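Local coordinates for putative cathepsin d (Ixodes ricinus, PDB 5N7N), which probably cleaves proteins as an aspartic-type endopeptidase of the pepsin-like A1 family, captured here as a cathepsin D zymogen, at residues L32-D37 and Y101-V106; I44-P49 and A62-P67; Q51-I56 and P142-L147; T250-I255 and L333-D338; L254-P259 and M325-P330. All coordinates share one frame; numbering follows the deposited sequence.

Contact 1. Residues L32-D37 and Y101-V106; sequences LVNLLD and YGSGNV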
# COMPACT_ATOMS: atom_id res chain seq x y z
N LEU A 32 9.58 -0.16 -3.56
CA LEU A 32 9.65 -1.54 -3.09
C LEU A 32 8.57 -1.78 -2.04
O LEU A 32 8.21 -0.89 -1.27
CB LEU A 32 11.00 -1.80 -2.41
CG LEU A 32 12.29 -1.72 -3.21
CD1 LEU A 32 13.45 -2.07 -2.27
CD2 LEU A 32 12.28 -2.62 -4.45
N VAL A 33 8.10 -3.02 -2.00
CA VAL A 33 7.27 -3.48 -0.90
C VAL A 33 8.16 -3.51 0.34
O VAL A 33 9.33 -3.88 0.25
CB VAL A 33 6.72 -4.90 -1.15
CG1 VAL A 33 5.81 -5.35 -0.02
CG2 VAL A 33 5.97 -4.95 -2.47
N ASN A 34 7.61 -3.09 1.47
CA ASN A 34 8.30 -3.20 2.74
C ASN A 34 7.32 -3.71 3.80
O ASN A 34 6.36 -3.03 4.15
CB ASN A 34 8.91 -1.86 3.14
CG ASN A 34 9.97 -1.99 4.23
OD1 ASN A 34 9.77 -2.70 5.21
ND2 ASN A 34 11.08 -1.29 4.07
N LEU A 35 7.59 -4.91 4.30
CA LEU A 35 6.71 -5.58 5.25
C LEU A 35 6.67 -4.89 6.61
O LEU A 35 5.73 -5.10 7.37
CB LEU A 35 7.13 -7.05 5.41
CG LEU A 35 7.19 -7.89 4.13
CD1 LEU A 35 7.58 -9.34 4.43
CD2 LEU A 35 5.87 -7.86 3.40
N LEU A 36 7.66 -4.07 6.92
CA LEU A 36 7.61 -3.24 8.13
C LEU A 36 6.53 -2.16 8.07
O LEU A 36 6.11 -1.68 9.13
CB LEU A 36 8.96 -2.58 8.40
CG LEU A 36 10.18 -3.50 8.53
CD1 LEU A 36 11.45 -2.71 8.74
CD2 LEU A 36 9.97 -4.48 9.67
N ASP A 37 6.08 -1.79 6.86
CA ASP A 37 5.20 -0.62 6.62
C ASP A 37 3.76 -0.96 6.28
O ASP A 37 2.91 -0.07 6.22
CB ASP A 37 5.78 0.22 5.47
CG ASP A 37 7.13 0.81 5.80
OD1 ASP A 37 7.29 1.32 6.93
OD2 ASP A 37 8.05 0.79 4.96
N TYR A 101 12.67 -6.83 -1.76
CA TYR A 101 11.84 -6.04 -0.85
C TYR A 101 12.71 -5.15 0.01
O TYR A 101 13.83 -5.51 0.37
CB TYR A 101 11.02 -6.95 0.07
CG TYR A 101 9.71 -7.46 -0.49
CD1 TYR A 101 9.50 -7.60 -1.87
CD2 TYR A 101 8.68 -7.84 0.36
CE1 TYR A 101 8.31 -8.09 -2.37
CE2 TYR A 101 7.48 -8.33 -0.14
CZ TYR A 101 7.30 -8.45 -1.49
OH TYR A 101 6.12 -8.93 -1.99
N GLY A 102 12.16 -3.99 0.38
CA GLY A 102 12.83 -3.08 1.31
C GLY A 102 13.15 -3.71 2.66
O GLY A 102 14.12 -3.32 3.31
N SER A 103 12.34 -4.69 3.07
CA SER A 103 12.52 -5.42 4.32
C SER A 103 13.41 -6.70 4.22
O SER A 103 13.54 -7.41 5.21
CB SER A 103 11.14 -5.77 4.93
OG SER A 103 10.20 -6.15 3.93
N GLY A 104 14.04 -6.95 3.07
CA GLY A 104 14.77 -8.22 2.82
C GLY A 104 14.03 -9.09 1.81
O GLY A 104 12.81 -9.09 1.76
N ASN A 105 14.78 -9.84 1.02
CA ASN A 105 14.21 -10.57 -0.11
C ASN A 105 13.20 -11.63 0.25
O ASN A 105 13.20 -12.17 1.36
CB ASN A 105 15.32 -11.27 -0.91
CG ASN A 105 16.18 -10.31 -1.70
OD1 ASN A 105 16.05 -9.08 -1.63
ND2 ASN A 105 17.10 -10.88 -2.46
N VAL A 106 12.36 -11.94 -0.73
CA VAL A 106 11.37 -12.99 -0.65
C VAL A 106 11.68 -13.95 -1.79
O VAL A 106 11.88 -13.50 -2.92
CB VAL A 106 9.96 -12.42 -0.76
CG1 VAL A 106 8.93 -13.54 -0.85
CG2 VAL A 106 9.67 -11.51 0.43

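Contact 2. Residues I44-P49 and A62-P67; sequences ISIGTP and ANLWLP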
# COMPACT_ATOMS: atom_id res chain seq x y z
N ILE A 44 -8.08 -14.40 1.95
CA ILE A 44 -8.24 -15.14 0.70
C ILE A 44 -8.15 -16.60 1.09
O ILE A 44 -7.83 -16.92 2.23
CB ILE A 44 -7.09 -14.88 -0.31
CG1 ILE A 44 -5.72 -15.21 0.31
CG2 ILE A 44 -7.13 -13.44 -0.77
CD1 ILE A 44 -4.61 -15.43 -0.70
N SER A 45 -8.39 -17.49 0.14
CA SER A 45 -8.07 -18.88 0.36
C SER A 45 -7.58 -19.50 -0.94
O SER A 45 -7.95 -19.05 -2.02
CB SER A 45 -9.27 -19.63 0.96
OG SER A 45 -10.23 -19.91 -0.04
N ILE A 46 -6.73 -20.52 -0.80
CA ILE A 46 -6.09 -21.19 -1.93
C ILE A 46 -6.38 -22.69 -1.84
O ILE A 46 -6.36 -23.27 -0.75
CB ILE A 46 -4.56 -20.97 -1.92
CG1 ILE A 46 -4.18 -19.47 -1.89
CG2 ILE A 46 -3.89 -21.67 -3.09
CD1 ILE A 46 -4.46 -18.67 -3.15
N GLY A 47 -6.68 -23.31 -2.96
CA GLY A 47 -6.76 -24.75 -3.03
C GLY A 47 -8.09 -25.37 -2.70
O GLY A 47 -9.05 -24.68 -2.41
N THR A 48 -8.11 -26.70 -2.77
CA THR A 48 -9.31 -27.51 -2.61
C THR A 48 -9.00 -28.73 -1.72
O THR A 48 -8.23 -29.59 -2.12
CB THR A 48 -9.81 -27.98 -3.98
OG1 THR A 48 -10.01 -26.84 -4.83
CG2 THR A 48 -11.11 -28.80 -3.85
N PRO A 49 -9.55 -28.81 -0.50
CA PRO A 49 -10.38 -27.78 0.14
C PRO A 49 -9.63 -26.48 0.42
O PRO A 49 -8.38 -26.48 0.41
CB PRO A 49 -10.76 -28.44 1.47
CG PRO A 49 -9.64 -29.40 1.75
CD PRO A 49 -9.29 -29.95 0.40
N ALA A 62 2.63 -6.58 -7.84
CA ALA A 62 1.78 -7.41 -8.69
C ALA A 62 1.81 -8.91 -8.42
O ALA A 62 1.14 -9.68 -9.11
CB ALA A 62 2.13 -7.14 -10.15
N ASN A 63 2.56 -9.34 -7.42
CA ASN A 63 2.74 -10.76 -7.13
C ASN A 63 1.81 -11.26 -6.04
O ASN A 63 1.52 -10.53 -5.09
CB ASN A 63 4.17 -11.03 -6.69
CG ASN A 63 5.17 -10.63 -7.74
OD1 ASN A 63 5.06 -11.08 -8.89
ND2 ASN A 63 6.15 -9.79 -7.38
N LEU A 64 1.35 -12.50 -6.19
CA LEU A 64 0.71 -13.25 -5.12
C LEU A 64 1.74 -14.24 -4.54
O LEU A 64 2.24 -15.10 -5.28
CB LEU A 64 -0.50 -14.02 -5.66
CG LEU A 64 -1.20 -15.03 -4.73
CD1 LEU A 64 -1.80 -14.36 -3.52
CD2 LEU A 64 -2.27 -15.78 -5.48
N TRP A 65 2.08 -14.12 -3.26
CA TRP A 65 2.86 -15.16 -2.57
C TRP A 65 2.38 -15.44 -1.15
O TRP A 65 1.83 -14.57 -0.50
CB TRP A 65 4.34 -14.83 -2.56
CG TRP A 65 4.77 -13.64 -1.72
CD1 TRP A 65 5.04 -12.40 -2.18
CD2 TRP A 65 5.02 -13.62 -0.31
NE1 TRP A 65 5.43 -11.59 -1.16
CE2 TRP A 65 5.42 -12.31 0.01
CE3 TRP A 65 4.94 -14.58 0.71
CZ2 TRP A 65 5.74 -11.93 1.31
CZ3 TRP A 65 5.23 -14.21 2.00
CH2 TRP A 65 5.64 -12.88 2.30
N LEU A 66 2.62 -16.68 -0.71
CA LEU A 66 2.30 -17.15 0.64
C LEU A 66 3.40 -18.07 1.15
O LEU A 66 4.10 -18.68 0.36
CB LEU A 66 1.03 -17.97 0.60
CG LEU A 66 -0.21 -17.18 0.19
CD1 LEU A 66 -1.24 -18.12 -0.38
CD2 LEU A 66 -0.75 -16.38 1.36
N PRO A 67 3.55 -18.17 2.49
CA PRO A 67 4.51 -19.14 3.03
C PRO A 67 4.21 -20.56 2.58
O PRO A 67 3.06 -20.96 2.57
CB PRO A 67 4.32 -19.00 4.55
CG PRO A 67 3.80 -17.61 4.72
CD PRO A 67 2.87 -17.43 3.56

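Contact 3. Residues Q51-I56 and P142-L147; sequences QDFQVI and PFDGIL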
# COMPACT_ATOMS: atom_id res chain seq x y z
N GLN A 51 -7.52 -23.42 1.76
CA GLN A 51 -6.58 -23.12 2.82
C GLN A 51 -6.60 -21.60 3.02
O GLN A 51 -6.49 -20.85 2.05
CB GLN A 51 -5.18 -23.63 2.47
CG GLN A 51 -5.11 -25.15 2.34
CD GLN A 51 -3.74 -25.63 1.87
OE1 GLN A 51 -2.72 -25.09 2.28
NE2 GLN A 51 -3.71 -26.62 0.99
N ASP A 52 -6.76 -21.17 4.27
CA ASP A 52 -7.10 -19.80 4.59
C ASP A 52 -5.86 -18.98 4.85
O ASP A 52 -4.91 -19.44 5.48
CB ASP A 52 -7.99 -19.75 5.84
CG ASP A 52 -9.40 -20.27 5.60
OD1 ASP A 52 -9.84 -20.38 4.44
OD2 ASP A 52 -10.08 -20.57 6.61
N PHE A 53 -5.89 -17.73 4.37
CA PHE A 53 -4.78 -16.82 4.56
C PHE A 53 -5.26 -15.41 4.75
O PHE A 53 -6.33 -15.05 4.30
CB PHE A 53 -3.84 -16.88 3.36
CG PHE A 53 -3.20 -18.22 3.16
CD1 PHE A 53 -3.83 -19.20 2.41
CD2 PHE A 53 -2.01 -18.53 3.79
CE1 PHE A 53 -3.26 -20.45 2.26
CE2 PHE A 53 -1.42 -19.79 3.64
CZ PHE A 53 -2.05 -20.75 2.88
N GLN A 54 -4.43 -14.64 5.43
CA GLN A 54 -4.54 -13.20 5.49
C GLN A 54 -3.40 -12.62 4.64
O GLN A 54 -2.24 -12.98 4.82
CB GLN A 54 -4.46 -12.73 6.95
CG GLN A 54 -5.41 -13.46 7.92
CD GLN A 54 -6.89 -13.16 7.70
OE1 GLN A 54 -7.26 -12.30 6.90
NE2 GLN A 54 -7.75 -13.86 8.44
N VAL A 55 -3.75 -11.73 3.70
CA VAL A 55 -2.78 -11.11 2.78
C VAL A 55 -2.94 -9.60 2.70
O VAL A 55 -4.04 -9.08 2.88
CB VAL A 55 -2.87 -11.69 1.33
CG1 VAL A 55 -2.46 -13.16 1.29
CG2 VAL A 55 -4.25 -11.50 0.71
N ILE A 56 -1.86 -8.90 2.38
CA ILE A 56 -1.95 -7.48 2.09
C ILE A 56 -2.39 -7.27 0.65
O ILE A 56 -1.76 -7.78 -0.28
CB ILE A 56 -0.61 -6.79 2.32
CG1 ILE A 56 -0.23 -6.93 3.78
CG2 ILE A 56 -0.70 -5.31 1.97
CD1 ILE A 56 1.19 -7.37 3.95
N PRO A 142 0.13 -10.11 11.60
CA PRO A 142 -1.13 -10.83 11.38
C PRO A 142 -1.40 -11.28 9.94
O PRO A 142 -2.39 -11.99 9.71
CB PRO A 142 -2.19 -9.81 11.82
CG PRO A 142 -1.55 -8.48 11.61
CD PRO A 142 -0.08 -8.67 11.85
N PHE A 143 -0.55 -10.87 9.00
CA PHE A 143 -0.65 -11.28 7.59
C PHE A 143 0.33 -12.39 7.29
O PHE A 143 1.38 -12.49 7.91
CB PHE A 143 -0.38 -10.09 6.65
CG PHE A 143 1.00 -9.51 6.78
CD1 PHE A 143 2.05 -10.03 6.05
CD2 PHE A 143 1.26 -8.47 7.66
CE1 PHE A 143 3.34 -9.52 6.19
CE2 PHE A 143 2.53 -7.95 7.80
CZ PHE A 143 3.58 -8.48 7.06
N ASP A 144 0.01 -13.17 6.27
CA ASP A 144 0.82 -14.29 5.82
C ASP A 144 1.68 -13.92 4.61
O ASP A 144 2.88 -14.15 4.61
CB ASP A 144 -0.13 -15.44 5.48
CG ASP A 144 -0.94 -15.88 6.69
OD1 ASP A 144 -0.34 -16.02 7.78
OD2 ASP A 144 -2.16 -16.06 6.56
N GLY A 145 1.06 -13.33 3.60
CA GLY A 145 1.77 -12.94 2.38
C GLY A 145 1.19 -11.69 1.76
O GLY A 145 0.54 -10.91 2.45
N ILE A 146 1.45 -11.49 0.47
CA ILE A 146 0.95 -10.35 -0.28
C ILE A 146 0.20 -10.82 -1.51
O ILE A 146 0.57 -11.83 -2.10
CB ILE A 146 2.08 -9.39 -0.71
CG1 ILE A 146 2.66 -8.68 0.50
CG2 ILE A 146 1.59 -8.32 -1.69
CD1 ILE A 146 3.85 -9.39 1.06
N LEU A 147 -0.85 -10.07 -1.85
CA LEU A 147 -1.56 -10.16 -3.11
C LEU A 147 -1.44 -8.79 -3.81
O LEU A 147 -2.03 -7.80 -3.37
CB LEU A 147 -3.02 -10.52 -2.86
CG LEU A 147 -3.92 -10.85 -4.08
CD1 LEU A 147 -5.12 -11.69 -3.66
CD2 LEU A 147 -4.40 -9.59 -4.79

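Contact 4. Residues T250-I255 and L333-D338; sequences TGTSLI and LWILGD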
# COMPACT_ATOMS: atom_id res chain seq x y z
N THR A 250 -1.43 1.21 -1.62
CA THR A 250 -2.13 0.71 -0.43
C THR A 250 -1.25 -0.11 0.52
O THR A 250 -1.70 -0.49 1.59
CB THR A 250 -3.32 -0.18 -0.85
OG1 THR A 250 -2.84 -1.27 -1.66
CG2 THR A 250 -4.36 0.63 -1.64
N GLY A 251 -0.01 -0.39 0.12
CA GLY A 251 0.90 -1.19 0.92
C GLY A 251 1.74 -0.40 1.88
O GLY A 251 2.65 -0.96 2.49
N THR A 252 1.46 0.89 2.02
CA THR A 252 2.26 1.77 2.88
C THR A 252 1.37 2.85 3.53
O THR A 252 0.20 3.01 3.15
CB THR A 252 3.47 2.36 2.09
OG1 THR A 252 4.49 2.80 3.00
CG2 THR A 252 3.07 3.51 1.17
N SER A 253 1.91 3.55 4.52
CA SER A 253 1.19 4.61 5.22
C SER A 253 1.64 6.00 4.80
O SER A 253 0.85 6.75 4.23
CB SER A 253 1.33 4.46 6.73
OG SER A 253 0.66 3.29 7.14
N LEU A 254 2.90 6.31 5.05
CA LEU A 254 3.40 7.68 4.86
C LEU A 254 3.34 8.11 3.39
O LEU A 254 3.16 7.29 2.48
CB LEU A 254 4.83 7.88 5.41
CG LEU A 254 5.24 7.52 6.87
CD1 LEU A 254 6.10 8.62 7.51
CD2 LEU A 254 4.07 7.21 7.79
N ILE A 255 3.41 9.42 3.19
CA ILE A 255 3.62 9.96 1.87
C ILE A 255 5.11 10.17 1.75
O ILE A 255 5.77 10.71 2.63
CB ILE A 255 2.80 11.23 1.60
CG1 ILE A 255 1.33 10.86 1.38
CG2 ILE A 255 3.30 11.98 0.36
CD1 ILE A 255 0.39 12.02 1.62
N LEU A 333 9.83 9.84 -7.40
CA LEU A 333 8.41 9.57 -7.34
C LEU A 333 7.90 9.99 -5.99
O LEU A 333 8.60 9.86 -4.99
CB LEU A 333 8.11 8.07 -7.53
CG LEU A 333 8.18 7.47 -8.93
CD1 LEU A 333 8.09 5.94 -8.86
CD2 LEU A 333 7.08 8.03 -9.83
N TRP A 334 6.68 10.52 -5.99
CA TRP A 334 5.89 10.59 -4.80
C TRP A 334 5.13 9.27 -4.70
O TRP A 334 4.45 8.87 -5.64
CB TRP A 334 4.90 11.76 -4.85
CG TRP A 334 5.54 13.10 -4.85
CD1 TRP A 334 6.12 13.73 -5.91
CD2 TRP A 334 5.67 13.99 -3.74
NE1 TRP A 334 6.60 14.95 -5.53
CE2 TRP A 334 6.34 15.14 -4.20
CE3 TRP A 334 5.29 13.94 -2.39
CZ2 TRP A 334 6.65 16.22 -3.37
CZ3 TRP A 334 5.59 15.02 -1.56
CH2 TRP A 334 6.26 16.14 -2.06
N ILE A 335 5.26 8.59 -3.56
CA ILE A 335 4.50 7.38 -3.27
C ILE A 335 3.37 7.80 -2.34
O ILE A 335 3.62 8.30 -1.24
CB ILE A 335 5.40 6.28 -2.65
CG1 ILE A 335 6.43 5.82 -3.68
CG2 ILE A 335 4.56 5.07 -2.22
CD1 ILE A 335 7.76 5.36 -3.14
N LEU A 336 2.13 7.60 -2.78
CA LEU A 336 0.97 7.98 -1.97
C LEU A 336 0.47 6.78 -1.17
O LEU A 336 -0.18 5.88 -1.71
CB LEU A 336 -0.14 8.58 -2.84
CG LEU A 336 0.24 9.84 -3.63
CD1 LEU A 336 -0.96 10.31 -4.42
CD2 LEU A 336 0.75 10.98 -2.75
N GLY A 337 0.80 6.79 0.12
CA GLY A 337 0.33 5.78 1.08
C GLY A 337 -1.06 6.08 1.61
O GLY A 337 -1.77 6.92 1.05
N ASP A 338 -1.44 5.40 2.69
CA ASP A 338 -2.78 5.57 3.26
C ASP A 338 -3.04 6.96 3.86
O ASP A 338 -4.20 7.36 4.00
CB ASP A 338 -3.18 4.43 4.23
CG ASP A 338 -2.42 4.44 5.57
OD1 ASP A 338 -2.26 5.47 6.25
OD2 ASP A 338 -1.99 3.35 5.98

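Contact 5. Residues L254-P259 and M325-P330; sequences LITGPP and MGLEMP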
# COMPACT_ATOMS: atom_id res chain seq x y z
N LEU A 254 2.90 6.31 5.05
CA LEU A 254 3.40 7.68 4.86
C LEU A 254 3.34 8.11 3.39
O LEU A 254 3.16 7.29 2.48
CB LEU A 254 4.83 7.88 5.41
CG LEU A 254 5.24 7.52 6.87
CD1 LEU A 254 6.10 8.62 7.51
CD2 LEU A 254 4.07 7.21 7.79
N ILE A 255 3.41 9.42 3.19
CA ILE A 255 3.62 9.96 1.87
C ILE A 255 5.11 10.17 1.75
O ILE A 255 5.77 10.71 2.63
CB ILE A 255 2.80 11.23 1.60
CG1 ILE A 255 1.33 10.86 1.38
CG2 ILE A 255 3.30 11.98 0.36
CD1 ILE A 255 0.39 12.02 1.62
N THR A 256 5.62 9.74 0.63
CA THR A 256 7.03 9.70 0.39
C THR A 256 7.27 10.51 -0.88
O THR A 256 6.47 10.42 -1.79
CB THR A 256 7.42 8.21 0.32
OG1 THR A 256 7.91 7.79 1.61
CG2 THR A 256 8.44 7.97 -0.67
N GLY A 257 8.33 11.30 -0.92
CA GLY A 257 8.67 12.09 -2.11
C GLY A 257 10.16 12.38 -2.22
O GLY A 257 10.92 11.92 -1.38
N PRO A 258 10.57 13.16 -3.25
CA PRO A 258 11.97 13.58 -3.36
C PRO A 258 12.44 14.31 -2.08
O PRO A 258 11.80 15.27 -1.68
CB PRO A 258 11.98 14.55 -4.56
CG PRO A 258 10.69 14.33 -5.27
CD PRO A 258 9.71 13.81 -4.25
N PRO A 259 13.53 13.83 -1.44
CA PRO A 259 13.95 14.28 -0.12
C PRO A 259 14.05 15.79 0.11
O PRO A 259 13.49 16.30 1.08
CB PRO A 259 15.33 13.63 0.04
CG PRO A 259 15.19 12.37 -0.70
CD PRO A 259 14.36 12.70 -1.91
N MET A 325 7.74 11.87 4.44
CA MET A 325 9.21 11.80 4.47
C MET A 325 9.86 11.56 3.12
O MET A 325 9.24 11.10 2.16
CB MET A 325 9.76 10.83 5.53
CG MET A 325 9.20 9.43 5.51
SD MET A 325 10.00 8.47 6.83
CE MET A 325 11.56 8.05 6.05
N GLY A 326 11.13 11.97 3.06
CA GLY A 326 11.92 11.87 1.86
C GLY A 326 12.31 10.42 1.62
O GLY A 326 12.64 9.70 2.57
N LEU A 327 12.22 10.00 0.37
CA LEU A 327 12.81 8.76 -0.08
C LEU A 327 13.31 8.97 -1.49
O LEU A 327 12.51 9.12 -2.42
CB LEU A 327 11.79 7.64 -0.08
CG LEU A 327 12.22 6.28 -0.63
CD1 LEU A 327 13.51 5.81 0.02
CD2 LEU A 327 11.10 5.28 -0.39
N GLU A 328 14.63 8.97 -1.65
CA GLU A 328 15.24 9.12 -2.96
C GLU A 328 15.15 7.81 -3.77
O GLU A 328 15.43 6.72 -3.26
CB GLU A 328 16.70 9.54 -2.83
CG GLU A 328 17.37 9.96 -4.14
CD GLU A 328 18.87 10.08 -4.01
OE1 GLU A 328 19.57 10.21 -5.03
OE2 GLU A 328 19.37 10.03 -2.86
N MET A 329 14.72 7.95 -5.01
CA MET A 329 14.91 6.93 -6.01
C MET A 329 15.49 7.65 -7.22
O MET A 329 15.34 8.87 -7.33
CB MET A 329 13.58 6.28 -6.37
CG MET A 329 13.03 5.39 -5.28
SD MET A 329 11.25 5.18 -5.44
CE MET A 329 10.69 6.85 -5.10
N PRO A 330 16.18 6.91 -8.11
CA PRO A 330 16.73 7.48 -9.34
C PRO A 330 15.69 8.20 -10.20
O PRO A 330 15.96 9.31 -10.67
CB PRO A 330 17.27 6.24 -10.09
CG PRO A 330 17.57 5.26 -9.02
CD PRO A 330 16.52 5.48 -7.98

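Contact 1. Residues L32-D37 and Y101-V106
The flap of a pepsin-like peptidase closes here on a part of the chain that lies in the cleft, running extended through V33 and turning after N34, with Y101 and G102 set against V33. V33 lies beneath the flap tyrosine: its CB stands 3.5 Å from the centroid of the Y101 ring, almost on the ring normal, and CG1, anti to the backbone N (chi1 -178°), comes within 3.4 Å of Y101 CE2. V106 CG2 covers the opposite face nearer the rim, while L35 CD2 meets the ring edge, 3.9 Å from Y101 CE2. Two hydrogen bonds join the segments, one between backbones and one from L35 N to the hydroxyl of S103. G102 N donates to V33 O over 2.8 Å, and L35 N donates to S103 OG over 2.9 Å, a straight bond. N34 spans the turn, its OD1 accepting from L36 N in an Asx turn and its ND2 bonding Y28 OH. The side chain of V33 is about 4 Å from that of D58, the predicted catalytic aspartate, an arrangement consistent with a zymogen whose cleft is occupied by its own chain. Outside the two segments, Y101 OH bonds W65 NE1. Helix 12-18 packs against N34 and L36, and I146 of strand 145-148 touches both L35 and Y101.

Contact 2. Residues I44-P49 and A62-P67
I46 and L66 meet end on, whereas I44 and L64 overlap alongside, running in opposite senses; these four side chains make the whole contact. I46 CG1 and L66 CD1 form its tightest pair at 3.6 Å. Beside them, the delta carbons I44 CD1 and L64 CD1 brush at 4.1 Å. Diagonal pairs knit the group together: I44 CD1 lies 4.3 Å from L66 CD1, and I46 CD1 the same distance from L64 CD2, so each isoleucine touches both leucines. I44 manages this by placing CG1 between its backbone N and carbonyl carbon (chi1 57°), which swings CD1 across the interface, while L64 extends its branch toward the isoleucines, with CG anti to the backbone N (chi1 171°). No hydrogen bond joins the segments. Strands 44-46 and 64-67 approach to 10.4 Å between axes and run 75° apart, the spacing and near-orthogonal setting of two layers packed through their side chains rather than edge to edge. What results is a piece of the hydrophobic core of the N-terminal lobe in the pepsin fold. Around it, I44 also rests on L147 of strand 145-148, L66 leans on F53 and V55 of strand 51-58, and I46 meets D113 and C115 of strand 106-117.

Contact 3. Residues Q51-I56 and P142-L147
Q54 is held at both ends of its backbone by D144. Q54 N donates to D144 OD2 over 2.9 Å, nearly straight, on the anti side of the carboxylate and about 31° out of its plane, while Q54 O accepts D144 N at 2.7 Å. D144 places CG anti to its carbonyl carbon (chi1 -60°), which brings OD2 to Q54 N. The aspartate thus uses its side chain and its own amide on one residue, continuing the pairing just before the regular parallel ladder begins. That ladder takes over with I56, whose N donates to G145 O (3.1 Å) and whose O accepts from L147 N (2.9 Å). The alternate amides of strand 51-58, those of F53 and V55, belong to the other edge, where they pair with I44 and G42. H80 N bonds D144 OD1, and with Q54 N on OD2 this should fix the carboxylate in its rotation, its plane 88° from the F53 ring; Y75 OH bonds the backbone O of D144. I56 CD1 sits over one face of the F143 ring, 3.6 Å from its centroid, and V55 CG2 lies 3.9 Å from L147 CB. Parallel pairing between the strand that leads into the predicted catalytic aspartate D58 and strand 145-148, which also pairs with strand 64-67, is the hallmark of the psi-shaped motif in the N-terminal lobe of pepsin-like peptidases.

Contact 4. Residues T250-I255 and L333-D338
S253 OG donates to D338 OD2 across 2.9 Å, coming from above the carboxylate plane rather than within it. This bond belongs to the C-terminal-lobe psi motif of the pepsin fold, in which the loop following the predicted second active-site position, an altered residue, N249, in this structure, packs against the strand 334-336 and the start of helix 338-341. D338 brings its carboxylate to the serine by setting CG between its backbone N and carbonyl carbon (chi1 71°), and its OD1 makes a long, weak ion pair with R184. The backbone of the same aspartate is engaged as well, D338 N donating to T252 O at 2.9 Å. G337, at the N-cap position of the helix, lies tight against the loop: its CA is 3.3 Å from S253 O in a CA-H...O contact, and its N makes only a weak, bent bond to L254 O. Having no side chain, it lets the two backbones come this close. T252 CG2 lies 3.6 Å from G337 CA, and the T252 side chain runs roughly perpendicular to that of I335. Further along, I255 and L336 run alongside each other in the same direction, with I255 CG2 4.1 Å from L336 CD2. The same methyl also meets the edge of the indole in its plane, 3.9 Å from W334 CE3.

Contact 5. Residues L254-P259 and M325-P330
T256 CG2 presses against L327 CB at 3.4 Å, closer than a normal van der Waals contact. With the threonine chi1, measured to OG1, at -97°, off the staggered positions, CG2 faces L327. The leucine runs obliquely across it so that CD2 also comes within 3.8 Å of the methyl. A second, looser pairing joins L254 to M325. Here the methionine places CG between the backbone N and the carbonyl carbon, and its chain bends only at the last torsion (chi3 -80°), carrying the methyl away beyond the sulfur; L254 CD1 therefore meets the middle of the chain, with M325 CG at 3.8 Å and SD slightly farther. The third encounter is between P259 and E328, whose side chains cross at about a right angle: P259 CG touches E328 CB at 3.9 Å, and the glutamate extends outward past the ring. Between these groups the backbones form a short parallel ladder in which M325 N donates to I255 O, G257 N to M325 O and L327 N to G257 O. G326 has no side chain where P259 packs in, its CA 3.7 Å from P259 CA. Strand 255-257 also bonds strand 334-336 through T256 and I335, leaving it central between two partners before helix 259-268 starts, the arrangement found after the second Asp-Thr-Gly-type motif in the C-terminal lobe of pepsin-like peptidases.

How the contacts relate
Contacts 2 and 3 lie in the N-terminal lobe and contacts 4 and 5 in the C-terminal lobe, with contact 1 set in the cleft between. The centres of contacts 2 and 3 are about 8 Å apart, and the two join through W65 N to I146 O, 3.0 Å; the centres of contacts 4 and 5 are about 10 Å apart, and these share L254 and I255 and meet at I335 N to T256 O, 2.8 Å. Contact 1 reaches contact 3 through L35 CD2 and I146 CD1, 3.4 Å apart, and contact 4 through D37 and T252. The predicted active-site positions lie close by: I146 of contact 3 has its side chain about 4 Å from that of D58, and I335 of contact 4 about 4 Å from that of N249.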